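Branched-chain amino acid aminotransferase (Thermoproteus uzoniensis, PDB 5CE8) probably transfers amino groups from leucine, isoleucine and valine to 2-oxoglutarate, using pyridoxal 5'-phosphate as its cofactor. Local coordinates at residues L76-T81 and A124-A129; W149-T154 and A185-A190; N201-R206 and F256-A261. One frame throughout, in Å; residues are numbered along the deposited sequence.

Overall arrangement
Contact 3 is the most deeply set of the three and joins two antiparallel strands through paired backbone bonds, with Thr-260 at its end holding the cofactor phosphate. Contact 2 is also buried, but it sets a loop against the end of a strand, so one direct backbone bond and two waters do the joining and arginine side chains pack with Met-187 and Leu-188. Contacts 2 and 3 reach the same mixed sheet and touch where Ile-186 meets Ile-202 and Phe-257. Contact 1 lies across the chain's centre from contact 3, partly open to solvent, on the separate antiparallel sheet; mostly apolar side chains around Ala-124 and Val-126, with a single backbone bond, join its interhelical loop to the strand.

Contact 1 (L76-T81 and A124-A129); sequences LDVPYT and ASVAIA
The loop between helix 60-74 and helix 82-95 crosses here onto strand 125-132 of the antiparallel sheet. A single backbone bond sets the register: Ala-124 N donates to Asp-77 O at 2.8 Å, and the donor lies nearly along the C=O axis. Ala-124 points its methyl into the bend of the loop, and a residue this small suits a place where its CB stands only 3.2 Å from Asp-77 O. Leu-76, with CG anti to the backbone N (chi1 180°), brings CD1 to 3.9 Å from Ala-124 CB. Past the hydrogen bond, Pro-79 sets the CD end of its ring against the same residue, with CD 3.3 Å from Ala-124 O. Pro-79 also sits in a tight turn, where Tyr-80 N makes a weak bond back to Val-78 O.

Val-126 receives two loop side chains, Val-78 and Tyr-80, on one methyl. Its CG2, anti to the carbonyl carbon, meets Val-78 CG1 at 4.0 Å where the two valines cross at about a right angle. Tyr-80 slides past in the opposite direction and brings ring atom CD2 to 4.1 Å from that CG2. The branched valines, compact and apolar, pack between loop and strand, while the broad tyrosine ring reaches on to make an edge-to-face pair with Trp-16. Leu-85 of helix 82-95 touches both Tyr-80 and Val-126. Thr-81 then N-caps that helix through its side chain, and Glu-84 bonds to Thr-81 N in the manner of a capping box. The whole is a capped interhelical loop laid on a sheet strand, part of the smaller α/β domain of class-IV aminotransferases.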
loop_
_atom_site.group_PDB
_atom_site.type_symbol
_atom_site.label_atom_id
_atom_site.label_comp_id
_atom_site.label_asym_id
_atom_site.label_seq_id
_atom_site.Cartn_x
_atom_site.Cartn_y
_atom_site.Cartn_z
ATOM N N LEU A 76 7.385 26.822 9.171
ATOM C CA LEU A 76 7.898 28.097 8.647
ATOM C C LEU A 76 7.437 29.250 9.581
ATOM O O LEU A 76 6.298 29.233 10.044
ATOM C CB LEU A 76 7.279 28.226 7.262
ATOM C CG LEU A 76 7.668 29.476 6.535
ATOM C CD1 LEU A 76 9.179 29.471 6.300
ATOM C CD2 LEU A 76 6.897 29.570 5.279
ATOM N N ASP A 77 8.310 30.199 9.959
ATOM C CA ASP A 77 7.972 31.158 10.993
ATOM C C ASP A 77 7.576 32.431 10.224
ATOM O O ASP A 77 8.423 33.110 9.639
ATOM C CB ASP A 77 9.166 31.345 11.949
ATOM C CG ASP A 77 9.013 32.527 12.921
ATOM O OD1 ASP A 77 7.911 32.991 13.221
ATOM O OD2 ASP A 77 10.063 33.010 13.379
ATOM N N VAL A 78 6.279 32.730 10.223
ATOM C CA VAL A 78 5.761 33.913 9.509
ATOM C C VAL A 78 5.558 35.034 10.524
ATOM O O VAL A 78 4.686 34.958 11.359
ATOM C CB VAL A 78 4.488 33.566 8.744
ATOM C CG1 VAL A 78 3.898 34.810 8.087
ATOM C CG2 VAL A 78 4.802 32.527 7.681
ATOM N N PRO A 79 6.361 36.114 10.458
ATOM C CA PRO A 79 6.260 37.091 11.532
ATOM C C PRO A 79 5.161 38.127 11.362
ATOM O O PRO A 79 5.348 39.262 11.720
ATOM C CB PRO A 79 7.650 37.753 11.502
ATOM C CG PRO A 79 8.065 37.674 10.072
ATOM C CD PRO A 79 7.491 36.394 9.554
ATOM N N TYR A 80 4.041 37.761 10.796
ATOM C CA TYR A 80 2.925 38.668 10.586
ATOM C C TYR A 80 1.643 38.011 10.966
ATOM O O TYR A 80 1.461 36.809 10.758
ATOM C CB TYR A 80 2.817 39.011 9.127
ATOM C CG TYR A 80 3.948 39.837 8.602
ATOM C CD1 TYR A 80 4.026 41.212 8.898
ATOM C CD2 TYR A 80 4.975 39.258 7.836
ATOM C CE1 TYR A 80 5.072 41.978 8.386
ATOM C CE2 TYR A 80 6.012 40.012 7.350
ATOM C CZ TYR A 80 6.064 41.370 7.612
ATOM O OH TYR A 80 7.130 42.132 7.138
ATOM N N THR A 81 0.682 38.796 11.415
ATOM C CA THR A 81 -0.630 38.187 11.703
ATOM C C THR A 81 -1.484 38.209 10.432
ATOM O O THR A 81 -1.188 38.852 9.399
ATOM C CB THR A 81 -1.315 38.963 12.799
ATOM O OG1 THR A 81 -1.493 40.290 12.285
ATOM C CG2 THR A 81 -0.464 38.983 14.027
ATOM N N ALA A 124 10.573 33.848 8.029
ATOM C CA ALA A 124 10.134 34.043 6.628
ATOM C C ALA A 124 9.992 35.487 6.231
ATOM O O ALA A 124 9.695 36.332 7.092
ATOM C CB ALA A 124 8.759 33.394 6.428
ATOM N N SER A 125 10.092 35.733 4.913
ATOM C CA SER A 125 9.586 36.963 4.300
ATOM C C SER A 125 8.221 36.687 3.676
ATOM O O SER A 125 7.910 35.540 3.344
ATOM C CB SER A 125 10.538 37.473 3.237
ATOM O OG SER A 125 11.739 37.976 3.771
ATOM N N VAL A 126 7.404 37.728 3.519
ATOM C CA VAL A 126 6.165 37.626 2.803
ATOM C C VAL A 126 6.149 38.643 1.658
ATOM O O VAL A 126 6.498 39.775 1.811
ATOM C CB VAL A 126 4.929 37.734 3.653
ATOM C CG1 VAL A 126 3.674 37.640 2.762
ATOM C CG2 VAL A 126 4.902 36.623 4.705
ATOM N N ALA A 127 5.870 38.183 0.464
ATOM C CA ALA A 127 5.609 39.096 -0.681
ATOM C C ALA A 127 4.199 38.855 -1.142
ATOM O O ALA A 127 3.680 37.662 -1.115
ATOM C CB ALA A 127 6.589 38.838 -1.804
ATOM N N ILE A 128 3.571 39.932 -1.566
ATOM C CA ILE A 128 2.178 39.935 -1.998
ATOM C C ILE A 128 2.054 40.773 -3.215
ATOM O O ILE A 128 2.275 42.002 -3.212
ATOM C CB ILE A 128 1.180 40.515 -1.033
ATOM C CG1 ILE A 128 1.064 39.717 0.219
ATOM C CG2 ILE A 128 -0.214 40.642 -1.688
ATOM C CD1 ILE A 128 0.563 40.528 1.403
ATOM N N ALA A 129 1.678 40.077 -4.257
ATOM C CA ALA A 129 1.429 40.634 -5.581
ATOM C C ALA A 129 -0.022 40.478 -5.945
ATOM O O ALA A 129 -0.659 39.414 -5.647
ATOM C CB ALA A 129 2.242 39.898 -6.596
#

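Contact 2 (W149-T154 and A185-A190); sequences WRRVHT and AIMLNA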
loop_
_atom_site.group_PDB
_atom_site.type_symbol
_atom_site.label_atom_id
_atom_site.label_comp_id
_atom_site.label_asym_id
_atom_site.label_seq_id
_atom_site.Cartn_x
_atom_site.Cartn_y
_atom_site.Cartn_z
ATOM N N TRP A 149 0.157 10.147 -12.427
ATOM C CA TRP A 149 0.646 10.656 -11.189
ATOM C C TRP A 149 -0.354 10.643 -10.066
ATOM O O TRP A 149 -1.402 11.160 -10.180
ATOM C CB TRP A 149 1.118 12.136 -11.392
ATOM C CG TRP A 149 2.279 12.204 -12.347
ATOM C CD1 TRP A 149 2.197 12.517 -13.646
ATOM C CD2 TRP A 149 3.644 11.947 -12.071
ATOM N NE1 TRP A 149 3.409 12.449 -14.197
ATOM C CE2 TRP A 149 4.305 12.014 -13.255
ATOM C CE3 TRP A 149 4.332 11.506 -10.971
ATOM C CZ2 TRP A 149 5.715 11.755 -13.370
ATOM C CZ3 TRP A 149 5.688 11.248 -11.057
ATOM C CH2 TRP A 149 6.362 11.369 -12.269
ATOM N N ARG A 150 -0.020 10.036 -8.954
ATOM C CA ARG A 150 -0.868 10.106 -7.803
ATOM C C ARG A 150 -0.562 11.350 -6.981
ATOM O O ARG A 150 0.572 11.796 -6.982
ATOM C CB ARG A 150 -0.662 8.875 -6.927
ATOM C CG ARG A 150 -0.904 7.564 -7.639
ATOM C CD ARG A 150 -2.389 7.435 -8.065
ATOM N NE ARG A 150 -2.799 6.101 -8.541
ATOM C CZ ARG A 150 -3.099 5.755 -9.819
ATOM N NH1 ARG A 150 -3.005 6.597 -10.856
ATOM N NH2 ARG A 150 -3.526 4.495 -10.079
ATOM N N ARG A 151 -1.580 11.877 -6.308
ATOM C CA ARG A 151 -1.396 12.939 -5.321
ATOM C C ARG A 151 -0.368 12.574 -4.243
ATOM O O ARG A 151 -0.389 11.492 -3.664
ATOM C CB ARG A 151 -2.745 13.284 -4.666
ATOM C CG ARG A 151 -2.816 14.398 -3.669
ATOM C CD ARG A 151 -2.757 15.875 -4.160
ATOM N NE ARG A 151 -3.192 16.695 -3.021
ATOM C CZ ARG A 151 -2.695 17.886 -2.615
ATOM N NH1 ARG A 151 -1.788 18.538 -3.311
ATOM N NH2 ARG A 151 -3.170 18.454 -1.494
ATOM N N VAL A 152 0.465 13.513 -3.896
ATOM C CA VAL A 152 1.540 13.216 -2.979
ATOM C C VAL A 152 0.783 12.887 -1.642
ATOM O O VAL A 152 -0.275 13.502 -1.358
ATOM C CB VAL A 152 2.638 14.334 -2.921
ATOM C CG1 VAL A 152 2.179 15.656 -2.507
ATOM C CG2 VAL A 152 3.725 13.949 -1.957
ATOM N N HIS A 153 1.297 11.950 -0.865
ATOM C CA HIS A 153 0.614 11.346 0.268
ATOM C C HIS A 153 0.991 12.049 1.595
ATOM O O HIS A 153 2.116 12.532 1.753
ATOM C CB HIS A 153 0.966 9.867 0.322
ATOM C CG HIS A 153 0.055 9.060 1.219
ATOM N ND1 HIS A 153 0.402 8.693 2.495
ATOM C CD2 HIS A 153 -1.206 8.587 1.022
ATOM C CE1 HIS A 153 -0.600 8.056 3.054
ATOM N NE2 HIS A 153 -1.581 7.950 2.163
ATOM N N THR A 154 0.033 12.128 2.524
ATOM C CA THR A 154 0.268 12.752 3.877
ATOM C C THR A 154 1.492 12.197 4.675
ATOM O O THR A 154 2.147 12.958 5.444
ATOM C CB THR A 154 -1.071 12.698 4.744
ATOM O OG1 THR A 154 -0.936 13.293 6.050
ATOM C CG2 THR A 154 -1.493 11.185 5.011
ATOM N N ALA A 185 -6.212 18.017 -15.177
ATOM C CA ALA A 185 -5.935 16.725 -14.552
ATOM C C ALA A 185 -6.851 16.385 -13.472
ATOM O O ALA A 185 -7.254 17.247 -12.768
ATOM C CB ALA A 185 -4.551 16.679 -13.990
ATOM N N ILE A 186 -7.109 15.089 -13.291
ATOM C CA ILE A 186 -7.679 14.587 -12.016
ATOM C C ILE A 186 -6.655 13.662 -11.455
ATOM O O ILE A 186 -6.195 12.811 -12.141
ATOM C CB ILE A 186 -9.071 13.847 -12.188
ATOM C CG1 ILE A 186 -10.218 14.881 -12.268
ATOM C CG2 ILE A 186 -9.459 13.034 -10.949
ATOM C CD1 ILE A 186 -11.278 14.467 -13.167
ATOM N N MET A 187 -6.443 13.702 -10.125
ATOM C CA MET A 187 -5.467 12.899 -9.502
ATOM C C MET A 187 -6.135 12.015 -8.461
ATOM O O MET A 187 -6.967 12.514 -7.633
ATOM C CB MET A 187 -4.432 13.787 -8.738
ATOM C CG MET A 187 -3.321 14.336 -9.640
ATOM S SD MET A 187 -1.935 15.075 -8.695
ATOM C CE MET A 187 -2.804 16.506 -8.479
ATOM N N LEU A 188 -5.814 10.740 -8.535
ATOM C CA LEU A 188 -6.149 9.742 -7.519
ATOM C C LEU A 188 -5.157 9.866 -6.363
ATOM O O LEU A 188 -4.002 10.201 -6.576
ATOM C CB LEU A 188 -6.072 8.378 -8.080
ATOM C CG LEU A 188 -6.950 8.067 -9.269
ATOM C CD1 LEU A 188 -7.058 6.579 -9.606
ATOM C CD2 LEU A 188 -8.369 8.619 -9.017
ATOM N N ASN A 189 -5.592 9.609 -5.134
ATOM C CA ASN A 189 -4.665 9.439 -4.002
ATOM C C ASN A 189 -3.950 8.016 -3.979
ATOM O O ASN A 189 -4.178 7.189 -4.888
ATOM C CB ASN A 189 -5.326 9.803 -2.686
ATOM C CG ASN A 189 -6.365 8.772 -2.219
ATOM O OD1 ASN A 189 -6.700 7.798 -2.953
ATOM N ND2 ASN A 189 -7.030 9.105 -1.117
ATOM N N ALA A 190 -3.088 7.730 -2.985
ATOM C CA ALA A 190 -2.282 6.482 -3.025
ATOM C C ALA A 190 -3.214 5.267 -2.910
ATOM O O ALA A 190 -2.899 4.186 -3.309
ATOM C CB ALA A 190 -1.352 6.407 -1.898
HETATM O O HOH W 1 -3.894 9.766 -10.324
HETATM O O HOH W 2 -2.021 10.009 -1.946
#
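Over the centre of one face of the Arg-150 guanidinium lies Leu-188 CD1, 4.0 Å above the plane, the two side chains running side by side in the same direction. The bend at chi2 (-65°) folds the arginine back along the leucine, so that Arg-150 CD is 3.8 Å from Leu-188 CB. Its charged end passes on to a subunit interface, where NH2 bonds to Ser-148 O of the fourth subunit. The His-153 ring has water 2 in its plane at the edge, and its CD2 comes 3.6 Å from the small methyl CB of Ala-190, an oblique approach. Both ring nitrogens are held, NE2 by Glu-191 and ND1 by Ser-155.

The loop 149-154 belongs to a beta-alpha-beta crossover: strand 142-146 leads through it to helix 167-179, and the chain returns as strand 184-188, parallel to the first. Beyond those paired strands the direct backbone link is Arg-151 N to Leu-188 O, 3.0 Å, with an N-H...O angle of 157°. Two waters complete the join. Water 1 donates to Trp-149 O and accepts from Leu-188 N at 2.8 Å; water 2 donates to Arg-151 O and accepts from Ala-190 N at 2.7 Å. The unbranched Met-187 side chain points toward the loop, its SD 4.0 Å from Arg-151 N. Arg-151 starts toward the strand, but CG is anti to the backbone N and the chain bends at chi2, leading the guanidinium away; Arg-151 lines the PLP pocket, and its NE bonds to Gly-218 O.

Contact 3 (N201-R206 and F256-A261); sequences NIFIVR and FFVGTA. With PLP (pyridoxal-5'-phosphate), chain D.
Strands 201-206 and 256-259 run antiparallel, their axes 4.7 Å apart at 145°, with Asn-201/Val-258 and Phe-203/Phe-256 as hydrogen-bonded pairs and Ile-202/Phe-257 as the non-hydrogen-bonded pair between them. Phe-203 N to Phe-256 O, 2.8 Å, lies nearly along the C=O axis, whereas Val-258 N stands above the carbonyl plane of Asn-201.

The rings of Phe-203 and Phe-256 lie almost parallel (2°) but strongly offset, centroids 5.1 Å apart, with little ring-over-ring contact. One face of the Phe-256 ring takes Phe-203 CB in a CH-pi contact, 3.6 Å from the centroid. Phe-256 reaches this place with CG in the crowded position between N and carbonyl carbon (chi1 61°). Val-258 CG2 comes to the edge of the Phe-203 ring, 3.6 Å from CE1. On the other face of the sheet Ile-202 CG1 lies alongside Phe-257 CE1 at 4.0 Å, and Asn-201 O is in the plane of the Phe-257 ring, at its edge. Flat rings and branched Val and Ile suit these buried faces.

At the cofactor end, Thr-260 grips phosphate oxygen O1P twice, its hydroxyl OG1 (2.7 Å) adding a second donor to backbone N. Asn-201, its side-chain ND2 bonded to Leu-220 O, lies against PLP C6. Helix 223-235 covers Asn-201, Phe-203 and Val-258, and helix 279-292 meets Phe-256; strand 209-212 pairs with 201-206, and strand 265-270 with 254-259.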
loop_
_atom_site.group_PDB
_atom_site.type_symbol
_atom_site.label_atom_id
_atom_site.label_comp_id
_atom_site.label_asym_id
_atom_site.label_seq_id
_atom_site.Cartn_x
_atom_site.Cartn_y
_atom_site.Cartn_z
ATOM N N ASN A 201 -10.417 21.681 -6.161
ATOM C CA ASN A 201 -11.157 20.585 -5.476
ATOM C C ASN A 201 -12.186 20.130 -6.479
ATOM O O ASN A 201 -12.447 20.810 -7.503
ATOM C CB ASN A 201 -11.822 20.973 -4.191
ATOM C CG ASN A 201 -10.806 21.335 -3.080
ATOM O OD1 ASN A 201 -10.785 22.429 -2.650
ATOM N ND2 ASN A 201 -9.958 20.417 -2.687
ATOM N N ILE A 202 -12.692 18.945 -6.241
ATOM C CA ILE A 202 -13.616 18.254 -7.186
ATOM C C ILE A 202 -14.921 17.924 -6.462
ATOM O O ILE A 202 -14.914 17.521 -5.277
ATOM C CB ILE A 202 -13.071 16.884 -7.651
ATOM C CG1 ILE A 202 -11.669 17.042 -8.164
ATOM C CG2 ILE A 202 -13.914 16.251 -8.784
ATOM C CD1 ILE A 202 -11.023 15.750 -8.658
ATOM N N PHE A 203 -16.047 18.086 -7.191
ATOM C CA PHE A 203 -17.375 17.714 -6.737
ATOM C C PHE A 203 -18.083 16.849 -7.791
ATOM O O PHE A 203 -18.037 17.125 -8.995
ATOM C CB PHE A 203 -18.243 18.986 -6.473
ATOM C CG PHE A 203 -17.976 19.674 -5.188
ATOM C CD1 PHE A 203 -16.969 20.614 -5.105
ATOM C CD2 PHE A 203 -18.858 19.570 -4.125
ATOM C CE1 PHE A 203 -16.705 21.310 -3.958
ATOM C CE2 PHE A 203 -18.591 20.308 -2.948
ATOM C CZ PHE A 203 -17.514 21.158 -2.864
ATOM N N ILE A 204 -18.805 15.812 -7.374
ATOM C CA ILE A 204 -19.698 15.215 -8.348
ATOM C C ILE A 204 -21.151 15.375 -7.911
ATOM O O ILE A 204 -21.393 15.558 -6.789
ATOM C CB ILE A 204 -19.332 13.736 -8.612
ATOM C CG1 ILE A 204 -19.543 12.901 -7.353
ATOM C CG2 ILE A 204 -17.901 13.673 -9.190
ATOM C CD1 ILE A 204 -19.409 11.414 -7.624
ATOM N N VAL A 205 -22.098 15.145 -8.819
ATOM C CA VAL A 205 -23.487 14.954 -8.425
ATOM C C VAL A 205 -23.884 13.549 -8.825
ATOM O O VAL A 205 -23.673 13.107 -9.874
ATOM C CB VAL A 205 -24.461 15.963 -8.931
ATOM C CG1 VAL A 205 -25.811 15.802 -8.316
ATOM C CG2 VAL A 205 -24.037 17.373 -8.605
ATOM N N ARG A 206 -24.457 12.834 -7.900
ATOM C CA ARG A 206 -24.743 11.440 -8.157
ATOM C C ARG A 206 -26.078 11.280 -7.521
ATOM O O ARG A 206 -26.190 11.278 -6.293
ATOM C CB ARG A 206 -23.703 10.573 -7.520
ATOM C CG ARG A 206 -23.964 9.085 -7.576
ATOM C CD ARG A 206 -22.788 8.337 -6.975
ATOM N NE ARG A 206 -23.016 6.903 -7.148
ATOM C CZ ARG A 206 -23.871 6.214 -6.413
ATOM N NH1 ARG A 206 -24.545 6.815 -5.440
ATOM N NH2 ARG A 206 -24.044 4.917 -6.631
ATOM N N PHE A 256 -17.843 18.920 -11.373
ATOM C CA PHE A 256 -17.197 20.224 -11.455
ATOM C C PHE A 256 -15.992 20.373 -10.511
ATOM O O PHE A 256 -15.905 19.767 -9.450
ATOM C CB PHE A 256 -18.210 21.362 -11.233
ATOM C CG PHE A 256 -18.917 21.393 -9.907
ATOM C CD1 PHE A 256 -20.043 20.625 -9.688
ATOM C CD2 PHE A 256 -18.503 22.245 -8.877
ATOM C CE1 PHE A 256 -20.792 20.709 -8.484
ATOM C CE2 PHE A 256 -19.240 22.330 -7.703
ATOM C CZ PHE A 256 -20.343 21.516 -7.463
ATOM N N PHE A 257 -15.081 21.223 -10.957
ATOM C CA PHE A 257 -13.932 21.694 -10.201
ATOM C C PHE A 257 -14.260 23.055 -9.579
ATOM O O PHE A 257 -15.033 23.879 -10.145
ATOM C CB PHE A 257 -12.792 22.027 -11.131
ATOM C CG PHE A 257 -12.070 20.864 -11.722
ATOM C CD1 PHE A 257 -11.424 19.971 -10.933
ATOM C CD2 PHE A 257 -12.015 20.683 -13.145
ATOM C CE1 PHE A 257 -10.683 18.940 -11.498
ATOM C CE2 PHE A 257 -11.320 19.637 -13.690
ATOM C CZ PHE A 257 -10.632 18.754 -12.862
ATOM N N VAL A 258 -13.639 23.300 -8.406
ATOM C CA VAL A 258 -13.780 24.547 -7.658
ATOM C C VAL A 258 -12.367 24.950 -7.193
ATOM O O VAL A 258 -11.506 24.043 -6.928
ATOM C CB VAL A 258 -14.812 24.491 -6.499
ATOM C CG1 VAL A 258 -16.137 23.950 -7.008
ATOM C CG2 VAL A 258 -14.323 23.640 -5.370
ATOM N N GLY A 259 -12.136 26.280 -7.198
ATOM C CA GLY A 259 -10.903 26.847 -6.759
ATOM C C GLY A 259 -10.968 28.331 -6.984
ATOM O O GLY A 259 -11.834 28.825 -7.738
ATOM N N THR A 260 -10.046 29.042 -6.306
ATOM C CA THR A 260 -10.048 30.442 -6.335
ATOM C C THR A 260 -9.933 30.810 -7.795
ATOM O O THR A 260 -10.787 31.588 -8.261
ATOM C CB THR A 260 -8.990 31.087 -5.427
ATOM O OG1 THR A 260 -9.408 30.961 -4.057
ATOM C CG2 THR A 260 -8.823 32.636 -5.724
ATOM N N ALA A 261 -8.919 30.273 -8.528
ATOM C CA ALA A 261 -8.687 30.632 -9.927
ATOM C C ALA A 261 -9.733 29.993 -10.808
ATOM O O ALA A 261 -10.194 30.584 -11.782
ATOM C CB ALA A 261 -7.280 30.220 -10.398
HETATM N N1 PLP D . -6.502 22.087 -4.424
HETATM C C2 PLP D . -5.202 22.304 -4.248
HETATM C C2A PLP D . -4.209 21.194 -4.411
HETATM C C3 PLP D . -4.696 23.645 -3.990
HETATM O O3 PLP D . -3.325 23.868 -3.905
HETATM C C4 PLP D . -5.682 24.755 -3.871
HETATM C C4A PLP D . -5.280 26.187 -3.583
HETATM C C5 PLP D . -7.111 24.369 -4.053
HETATM C C6 PLP D . -7.416 23.007 -4.331
HETATM C C5A PLP D . -8.265 25.331 -4.044
HETATM O O4P PLP D . -8.318 26.075 -2.881
HETATM P P PLP D . -9.080 27.455 -2.897
HETATM O O1P PLP D . -8.452 28.398 -3.979
HETATM O O2P PLP D . -10.512 27.144 -3.004
HETATM O O3P PLP D . -8.793 28.162 -1.601
#